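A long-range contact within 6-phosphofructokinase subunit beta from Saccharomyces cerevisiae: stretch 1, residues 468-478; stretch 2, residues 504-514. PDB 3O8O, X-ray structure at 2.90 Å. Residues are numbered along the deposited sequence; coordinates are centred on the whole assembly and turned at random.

Stretch 1 468-478: PEEADLGMIAY
Stretch 2, residues 504-514: ERARESYPAFR

The first turn of a helix packs against an irregular, ring-bearing loop, and side-chain packing plus one charge pair hold them, with no hydrogen bond across. Residues 468-470 have helical phi/psi; Asp472 then takes a positive phi (80/99), and the helix starts at Leu473 and continues past Tyr478. Asp472, chi1 t, caps it: Met475 N gives weak bonds to Asp472 OD1 and OD2, each 3.3 Å.

The other stretch leaves a helix at Arg505, makes a type I turn from Glu504 to Arg507 (Arg507 N to Glu504 O, 2.9 Å), passes Ser509 at phi/psi 131/-29 and extended Tyr510 at -150/89, then enters a 3-10 segment, 511-513. Inside this loop Arg507 NE donates to Phe513 O at 2.6 Å, tying the turn to the 3-10 segment.

Register is set by Leu473 CA to Ala506 CA, 8.2 Å, and Ala477 CA to Ala512 CA, 5.6 Å. At the shorter spacing both residues are alanines with CA-to-CB bonds pointing toward the other stretch; their CB atoms are 4.4 Å apart, and Ala477 O is 3.5 Å from Ala512 CB.

Tyr510 (chi1 -66°, chi2 -102°) and Phe513 (chi1 -56°, chi2 -36°) are both m, and their rings converge on Ala477, whose CB is 3.3 Å from Tyr510 CD1 and 3.6 Å from Phe513 CZ. Gly474 CA lies 3.5 Å from Tyr510 CE1; an ideal CB would point away from the loop and clash with Asp472 OD2, not with the tyrosine.

Leu473, off-rotamer at chi1 -134° with chi2 45°, brings CD2 within 3.7 Å of Ala506 CB and CG within 4.2 Å of Phe513 CE2. Ile476, chi1 m, places CG2 at the Phe513 ring edge, 4.0 Å from CZ, while its side-chain end leads away.

Both exposed, Glu469 (m, t, chi3 -172°) extends while Arg505 (p, p, chi3 138°, chi4 73°) bends; both CA-to-CB bonds point sideways, yet Glu469 OE1 and Arg505 NH2 form a 3.0 Å salt bridge.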

# COMPACT_ATOMS: atom_id res chain seq x y z
N PRO B 468 6.04 18.29 -25.24
CA PRO B 468 5.76 19.56 -25.91
C PRO B 468 4.32 20.00 -25.79
O PRO B 468 4.05 21.15 -25.45
CB PRO B 468 6.19 19.28 -27.34
CG PRO B 468 7.36 18.40 -27.15
CD PRO B 468 6.80 17.41 -26.14
N GLU B 469 3.39 19.10 -26.03
CA GLU B 469 1.98 19.46 -25.96
C GLU B 469 1.58 19.95 -24.59
O GLU B 469 0.68 20.78 -24.45
CB GLU B 469 1.11 18.28 -26.36
CG GLU B 469 1.32 17.83 -27.78
CD GLU B 469 0.31 16.80 -28.20
OE1 GLU B 469 0.47 16.22 -29.31
OE2 GLU B 469 -0.64 16.57 -27.41
N GLU B 470 2.26 19.45 -23.57
CA GLU B 470 1.93 19.87 -22.23
C GLU B 470 2.45 21.25 -21.92
O GLU B 470 1.92 21.92 -21.05
CB GLU B 470 2.48 18.88 -21.22
CG GLU B 470 1.79 17.54 -21.26
CD GLU B 470 2.59 16.47 -20.53
OE1 GLU B 470 2.07 15.35 -20.39
OE2 GLU B 470 3.74 16.75 -20.12
N ALA B 471 3.47 21.68 -22.64
CA ALA B 471 4.05 23.00 -22.38
C ALA B 471 3.60 24.06 -23.37
O ALA B 471 4.13 25.17 -23.36
CB ALA B 471 5.58 22.90 -22.40
N ASP B 472 2.62 23.73 -24.20
CA ASP B 472 2.12 24.66 -25.21
C ASP B 472 3.05 24.67 -26.42
O ASP B 472 4.09 25.34 -26.41
CB ASP B 472 2.00 26.08 -24.66
CG ASP B 472 1.83 27.12 -25.75
OD1 ASP B 472 2.05 28.32 -25.45
OD2 ASP B 472 1.48 26.77 -26.90
N LEU B 473 2.65 23.92 -27.44
CA LEU B 473 3.39 23.79 -28.69
C LEU B 473 3.72 25.18 -29.26
O LEU B 473 4.86 25.45 -29.66
CB LEU B 473 2.54 23.00 -29.67
CG LEU B 473 3.26 21.89 -30.43
CD1 LEU B 473 4.11 21.10 -29.47
CD2 LEU B 473 2.24 21.01 -31.14
N GLY B 474 2.71 26.06 -29.28
CA GLY B 474 2.91 27.40 -29.79
C GLY B 474 4.18 28.04 -29.27
O GLY B 474 5.14 28.24 -30.02
N MET B 475 4.19 28.37 -27.99
CA MET B 475 5.35 29.00 -27.39
C MET B 475 6.63 28.30 -27.81
O MET B 475 7.69 28.94 -27.96
CB MET B 475 5.25 28.95 -25.86
CG MET B 475 4.39 30.03 -25.25
SD MET B 475 5.06 31.67 -25.60
CE MET B 475 6.37 31.85 -24.34
N ILE B 476 6.55 26.99 -28.00
CA ILE B 476 7.73 26.24 -28.40
C ILE B 476 8.14 26.69 -29.79
O ILE B 476 9.23 27.25 -29.97
CB ILE B 476 7.45 24.72 -28.46
CG1 ILE B 476 6.78 24.24 -27.16
CG2 ILE B 476 8.76 23.97 -28.72
CD1 ILE B 476 7.66 24.42 -25.92
N ALA B 477 7.25 26.44 -30.75
CA ALA B 477 7.46 26.79 -32.15
C ALA B 477 7.95 28.22 -32.25
O ALA B 477 8.90 28.51 -32.98
CB ALA B 477 6.17 26.61 -32.93
N TYR B 478 7.29 29.11 -31.51
CA TYR B 478 7.64 30.52 -31.49
C TYR B 478 9.12 30.70 -31.23
O TYR B 478 9.87 31.11 -32.11
CB TYR B 478 6.85 31.27 -30.43
CG TYR B 478 7.30 32.70 -30.26
CD1 TYR B 478 7.07 33.65 -31.26
CD2 TYR B 478 7.99 33.10 -29.11
CE1 TYR B 478 7.51 34.97 -31.12
CE2 TYR B 478 8.43 34.42 -28.95
CZ TYR B 478 8.19 35.35 -29.96
OH TYR B 478 8.62 36.66 -29.81
N GLU B 504 7.22 16.35 -34.72
CA GLU B 504 7.11 15.95 -36.12
C GLU B 504 5.70 16.02 -36.67
O GLU B 504 5.49 16.56 -37.74
CB GLU B 504 7.68 14.54 -36.35
CG GLU B 504 7.64 14.07 -37.81
CD GLU B 504 6.25 13.60 -38.28
OE1 GLU B 504 6.04 13.46 -39.50
OE2 GLU B 504 5.37 13.37 -37.43
N ARG B 505 4.72 15.47 -35.96
CA ARG B 505 3.39 15.55 -36.53
C ARG B 505 2.79 16.91 -36.23
O ARG B 505 1.59 17.14 -36.40
CB ARG B 505 2.49 14.36 -36.12
CG ARG B 505 1.88 14.28 -34.76
CD ARG B 505 0.69 15.18 -34.51
NE ARG B 505 -0.31 14.43 -33.78
CZ ARG B 505 -0.30 14.04 -32.51
NH1 ARG B 505 -1.35 13.34 -32.09
NH2 ARG B 505 0.66 14.35 -31.64
N ALA B 506 3.65 17.82 -35.81
CA ALA B 506 3.25 19.19 -35.53
C ALA B 506 3.89 20.00 -36.64
O ALA B 506 3.79 21.23 -36.67
CB ALA B 506 3.78 19.63 -34.18
N ARG B 507 4.56 19.28 -37.55
CA ARG B 507 5.25 19.88 -38.69
C ARG B 507 4.30 20.84 -39.37
O ARG B 507 4.37 22.04 -39.17
CB ARG B 507 5.66 18.78 -39.69
CG ARG B 507 7.14 18.72 -40.04
CD ARG B 507 7.98 18.30 -38.87
NE ARG B 507 9.37 18.05 -39.24
CZ ARG B 507 9.79 17.04 -40.01
NH1 ARG B 507 8.91 16.15 -40.50
NH2 ARG B 507 11.08 16.91 -40.27
N GLU B 508 3.42 20.29 -40.18
CA GLU B 508 2.42 21.09 -40.87
C GLU B 508 1.55 21.58 -39.71
O GLU B 508 1.01 20.78 -38.97
CB GLU B 508 1.73 20.16 -41.90
CG GLU B 508 0.22 19.98 -41.97
CD GLU B 508 -0.49 19.81 -40.65
OE1 GLU B 508 -0.54 18.68 -40.10
OE2 GLU B 508 -1.00 20.85 -40.17
N SER B 509 1.53 22.90 -39.54
CA SER B 509 0.79 23.61 -38.48
C SER B 509 1.74 24.58 -37.79
O SER B 509 1.33 25.61 -37.27
CB SER B 509 0.23 22.64 -37.43
OG SER B 509 -1.13 22.93 -37.12
N TYR B 510 3.01 24.24 -37.79
CA TYR B 510 4.05 25.08 -37.20
C TYR B 510 5.32 24.81 -38.01
O TYR B 510 6.10 23.92 -37.66
CB TYR B 510 4.29 24.71 -35.73
CG TYR B 510 3.13 24.96 -34.79
CD1 TYR B 510 3.12 26.07 -33.93
CD2 TYR B 510 2.04 24.08 -34.72
CE1 TYR B 510 2.08 26.30 -33.04
CE2 TYR B 510 0.99 24.30 -33.84
CZ TYR B 510 1.01 25.41 -33.00
OH TYR B 510 -0.05 25.64 -32.15
N PRO B 511 5.54 25.55 -39.10
CA PRO B 511 6.72 25.36 -39.95
C PRO B 511 8.10 25.47 -39.28
O PRO B 511 9.12 25.21 -39.94
CB PRO B 511 6.52 26.40 -41.04
CG PRO B 511 5.87 27.52 -40.28
CD PRO B 511 4.80 26.76 -39.51
N ALA B 512 8.15 25.84 -37.99
CA ALA B 512 9.44 25.94 -37.29
C ALA B 512 10.03 24.55 -37.01
O ALA B 512 11.23 24.40 -36.76
CB ALA B 512 9.28 26.72 -35.98
N PHE B 513 9.16 23.55 -37.05
CA PHE B 513 9.53 22.16 -36.81
C PHE B 513 9.83 21.46 -38.12
O PHE B 513 10.12 20.26 -38.15
CB PHE B 513 8.39 21.44 -36.09
CG PHE B 513 7.98 22.10 -34.80
CD1 PHE B 513 8.94 22.69 -33.97
CD2 PHE B 513 6.65 22.10 -34.39
CE1 PHE B 513 8.59 23.27 -32.76
CE2 PHE B 513 6.28 22.69 -33.17
CZ PHE B 513 7.25 23.27 -32.36
N ARG B 514 9.77 22.21 -39.21
CA ARG B 514 10.03 21.66 -40.53
C ARG B 514 11.53 21.43 -40.71
O ARG B 514 12.04 21.45 -41.83
CB ARG B 514 9.52 22.62 -41.61
CG ARG B 514 8.02 22.92 -41.57
CD ARG B 514 7.17 21.85 -42.27
NE ARG B 514 6.16 22.44 -43.17
CZ ARG B 514 5.21 23.31 -42.80
NH1 ARG B 514 5.12 23.73 -41.54
NH2 ARG B 514 4.36 23.78 -43.70